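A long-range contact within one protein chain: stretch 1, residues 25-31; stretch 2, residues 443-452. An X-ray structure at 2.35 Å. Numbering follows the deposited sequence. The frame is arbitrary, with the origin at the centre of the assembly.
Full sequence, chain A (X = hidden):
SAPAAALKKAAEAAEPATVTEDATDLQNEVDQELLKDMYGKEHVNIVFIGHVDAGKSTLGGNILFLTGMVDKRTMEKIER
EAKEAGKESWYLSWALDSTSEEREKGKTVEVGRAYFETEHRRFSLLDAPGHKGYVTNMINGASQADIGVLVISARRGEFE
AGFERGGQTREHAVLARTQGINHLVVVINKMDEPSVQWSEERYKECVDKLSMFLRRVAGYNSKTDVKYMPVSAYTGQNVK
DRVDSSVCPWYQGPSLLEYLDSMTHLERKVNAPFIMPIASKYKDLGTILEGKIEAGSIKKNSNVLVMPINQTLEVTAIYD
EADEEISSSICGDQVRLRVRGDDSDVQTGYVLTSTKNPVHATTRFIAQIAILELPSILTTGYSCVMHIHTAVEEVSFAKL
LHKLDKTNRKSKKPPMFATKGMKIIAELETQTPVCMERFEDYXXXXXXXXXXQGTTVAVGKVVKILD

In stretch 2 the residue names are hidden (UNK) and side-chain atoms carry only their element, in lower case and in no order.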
# COMPACT_ATOMS: atom_id res chain seq x y z
N ASP A 25 -12.34 -0.83 -13.89
CA ASP A 25 -11.06 -1.50 -13.63
C ASP A 25 -11.16 -3.01 -13.83
O ASP A 25 -12.25 -3.57 -13.88
CB ASP A 25 -10.60 -1.27 -12.17
CG ASP A 25 -9.70 -0.07 -12.01
OD1 ASP A 25 -8.82 -0.12 -11.12
OD2 ASP A 25 -9.78 0.96 -12.70
N LEU A 26 -10.01 -3.67 -13.88
CA LEU A 26 -10.00 -5.13 -13.86
C LEU A 26 -10.49 -5.62 -12.50
O LEU A 26 -11.13 -6.67 -12.41
CB LEU A 26 -8.62 -5.69 -14.22
CG LEU A 26 -7.49 -5.96 -13.22
CD1 LEU A 26 -7.11 -4.73 -12.34
CD2 LEU A 26 -7.78 -7.17 -12.34
N GLN A 27 -10.20 -4.84 -11.45
CA GLN A 27 -10.59 -5.16 -10.09
C GLN A 27 -12.09 -5.14 -9.94
O GLN A 27 -12.68 -6.09 -9.46
CB GLN A 27 -10.02 -4.13 -9.12
CG GLN A 27 -8.52 -4.08 -9.08
CD GLN A 27 -7.92 -5.38 -8.56
OE1 GLN A 27 -7.80 -6.35 -9.30
NE2 GLN A 27 -7.56 -5.40 -7.27
N ASN A 28 -12.70 -4.03 -10.36
CA ASN A 28 -14.15 -3.86 -10.30
C ASN A 28 -14.92 -5.05 -10.90
O ASN A 28 -16.08 -5.28 -10.55
CB ASN A 28 -14.56 -2.55 -11.00
CG ASN A 28 -13.89 -1.31 -10.40
OD1 ASN A 28 -13.74 -0.29 -11.07
ND2 ASN A 28 -13.49 -1.40 -9.13
N GLU A 29 -14.26 -5.81 -11.78
CA GLU A 29 -14.82 -7.04 -12.36
C GLU A 29 -14.28 -8.30 -11.65
O GLU A 29 -13.74 -9.19 -12.32
CB GLU A 29 -14.53 -7.10 -13.88
CG GLU A 29 -14.70 -5.78 -14.65
CD GLU A 29 -16.07 -5.62 -15.31
OE1 GLU A 29 -16.25 -6.13 -16.44
OE2 GLU A 29 -16.96 -4.98 -14.72
N VAL A 30 -14.40 -8.37 -10.32
CA VAL A 30 -14.13 -9.61 -9.55
C VAL A 30 -15.07 -9.77 -8.33
O VAL A 30 -15.52 -8.78 -7.75
CB VAL A 30 -12.63 -9.73 -9.07
CG1 VAL A 30 -11.64 -9.68 -10.22
CG2 VAL A 30 -12.28 -8.66 -8.03
N ASP A 31 -15.39 -11.03 -7.98
CA ASP A 31 -16.12 -11.35 -6.72
C ASP A 31 -16.17 -12.86 -6.31
O ASP A 31 -16.17 -13.74 -7.17
CB ASP A 31 -17.55 -10.77 -6.72
CG ASP A 31 -18.27 -10.94 -8.04
OD1 ASP A 31 -18.09 -10.09 -8.93
OD2 ASP A 31 -19.06 -11.89 -8.27
N UNK A 443 1.07 -4.76 -6.69
CA UNK A 443 -0.14 -5.58 -6.77
C UNK A 443 -1.06 -5.28 -7.96
O UNK A 443 -1.31 -6.18 -8.76
c UNK A 443 -1.15 -6.42 -3.11
c UNK A 443 -0.23 -6.20 -4.30
o UNK A 443 -2.06 -5.62 -2.89
c UNK A 443 -0.92 -5.48 -5.46
n UNK A 443 -0.91 -7.49 -2.34
N UNK A 444 -1.53 -4.05 -8.10
CA UNK A 444 -2.48 -3.71 -9.16
C UNK A 444 -1.85 -3.76 -10.55
O UNK A 444 -2.58 -3.77 -11.54
c UNK A 444 -3.65 -2.21 -6.43
c UNK A 444 -4.11 -2.36 -7.75
c UNK A 444 -5.49 -2.53 -7.94
c UNK A 444 -3.14 -2.34 -8.93
c UNK A 444 -4.52 -2.23 -5.34
c UNK A 444 -5.89 -2.41 -5.55
o UNK A 444 -6.76 -2.44 -4.47
c UNK A 444 -6.38 -2.56 -6.84
N UNK A 445 -0.52 -3.80 -10.63
CA UNK A 445 0.16 -3.97 -11.92
C UNK A 445 0.35 -5.44 -12.31
O UNK A 445 0.71 -5.74 -13.45
c UNK A 445 1.47 -1.75 -11.66
c UNK A 445 0.77 -0.99 -14.06
s UNK A 445 0.19 -0.88 -12.50
c UNK A 445 1.53 -3.26 -11.90
N UNK A 446 0.11 -6.35 -11.36
CA UNK A 446 0.20 -7.78 -11.62
C UNK A 446 -1.08 -8.58 -11.41
O UNK A 446 -1.05 -9.79 -11.51
N UNK A 447 -2.20 -7.91 -11.14
CA UNK A 447 -3.47 -8.59 -10.86
C UNK A 447 -4.41 -8.51 -12.07
O UNK A 447 -4.67 -7.42 -12.56
n UNK A 447 -7.34 -8.42 -7.60
n UNK A 447 -9.22 -8.54 -6.27
c UNK A 447 -5.51 -8.43 -9.31
c UNK A 447 -5.91 -8.20 -7.85
n UNK A 447 -7.20 -7.99 -5.32
c UNK A 447 -7.92 -8.31 -6.40
c UNK A 447 -4.12 -7.93 -9.65
N UNK A 448 -4.96 -9.65 -12.52
CA UNK A 448 -5.80 -9.68 -13.74
C UNK A 448 -7.03 -10.62 -13.75
O UNK A 448 -7.06 -11.65 -13.07
c UNK A 448 -4.04 -13.59 -15.39
c UNK A 448 -4.16 -11.23 -14.92
c UNK A 448 -2.13 -12.45 -14.48
c UNK A 448 -4.93 -9.94 -14.96
c UNK A 448 -2.73 -13.61 -14.94
c UNK A 448 -2.84 -11.26 -14.48
c UNK A 448 -4.75 -12.40 -15.39
N UNK A 449 -8.04 -10.23 -14.54
CA UNK A 449 -9.24 -11.04 -14.77
C UNK A 449 -9.50 -11.30 -16.27
O UNK A 449 -9.36 -10.39 -17.10
c UNK A 449 -10.49 -10.39 -14.10
o UNK A 449 -11.22 -9.59 -15.05
c UNK A 449 -10.11 -9.39 -13.03
N UNK A 450 -9.91 -12.53 -16.60
CA UNK A 450 -10.15 -12.95 -17.99
C UNK A 450 -11.65 -12.93 -18.33
O UNK A 450 -12.48 -13.27 -17.50
c UNK A 450 -8.05 -14.40 -18.47
c UNK A 450 -9.57 -14.35 -18.22
c UNK A 450 -7.52 -15.80 -18.23
c UNK A 450 -7.27 -13.41 -17.62
N UNK A 451 -11.96 -12.51 -19.55
CA UNK A 451 -13.35 -12.36 -20.02
C UNK A 451 -13.54 -13.08 -21.36
O UNK A 451 -12.79 -12.84 -22.31
n UNK A 451 -17.85 -7.87 -18.52
c UNK A 451 -14.22 -10.23 -18.88
n UNK A 451 -16.41 -9.58 -17.89
c UNK A 451 -13.70 -10.88 -20.16
n UNK A 451 -18.23 -9.05 -16.59
c UNK A 451 -15.51 -9.43 -19.05
c UNK A 451 -17.49 -8.83 -17.67
N UNK A 452 -14.55 -13.95 -21.44
CA UNK A 452 -14.75 -14.78 -22.63
C UNK A 452 -15.92 -14.28 -23.48
O UNK A 452 -16.90 -15.00 -23.72
c UNK A 452 -14.25 -17.21 -23.18
o UNK A 452 -13.00 -17.25 -23.30
o UNK A 452 -14.95 -17.99 -23.86
c UNK A 452 -14.94 -16.25 -22.22

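Position 443 carries three carbons in a row, with one oxygen and one nitrogen on the third. It points sideways and touches nothing of stretch 1. This unbranched amide is Gln443; its backbone O accepts a hydrogen bond from the N of position 446, 3.0 Å away, closing a short helical turn.

Position 444 has one carbon leading to a six-carbon ring that bears an oxygen. Its CA-to-CB bond runs sideways, yet the ring reaches the amide of Gln27, where a ring carbon of 444 lies 3.1 Å from Gln27 NE2, which is oblique to the ring. This is Tyr444, and the carbon is its CE2.

Position 445 is an unbranched chain of two carbons, a sulfur and a last carbon, buried and directed away: Met445. Position 446 has no side-chain atoms and is Gly446, the last residue before the strand.

Position 447 shows three carbons, a nitrogen, then a carbon holding two more nitrogens, extended past Gln27, with its end near Val30. Gln27 NE2 lies over one face of this planar end, while Val30 CG2 sits at its edge, 3.5 Å from a terminal nitrogen of 447. Gln27 OE1 comes within 2.7 Å of the chain nitrogen of 447, but the angle is too poor for a hydrogen bond. This is Arg447, with chi1 to chi3 all t; the two nitrogens are its NH2 and NE.

Position 448 has one carbon and a six-carbon ring without oxygen. The ring is turned away in the alternation of the strand, while the CA of 448 lies 3.5 Å from Leu26 CD2. This is Phe448.

Position 449 has one carbon carrying an oxygen and a carbon. That methyl carbon of 449 is the busy part: it lies 3.0 Å from Leu26 O, 3.2 Å from Val30 CG1 and 3.3 Å from Leu26 CD2. This is Thr449, and the methyl is CG2.

Position 450 has four carbons forked at the second, out of reach of stretch 1: Leu450.

Position 451 has three carbons, a nitrogen, then a carbon holding two more nitrogens. A terminal nitrogen of 451 forms a salt bridge with Glu29 OE1 at 3.1 Å; the oxygen lies over a face of the planar group, so charge rather than a directed N-H holds the pair. This is Arg451, and the nitrogen is NH1.

Position 452 has two carbons, the second with two oxygens, beyond the contact: Asp452.

The rule is alternation. Strand residues 447, 449 and 451 point toward stretch 1; Thr449 lies between the two arginines on the strand, and its CA is 6.0 Å from Leu26 CA. No hydrogen bond crosses; packing of Leu26 and Val30, guanidinium faces and one salt bridge make the 490 Å² contact.

Stretch 2, residues 443-452: QYMGRFTLRD
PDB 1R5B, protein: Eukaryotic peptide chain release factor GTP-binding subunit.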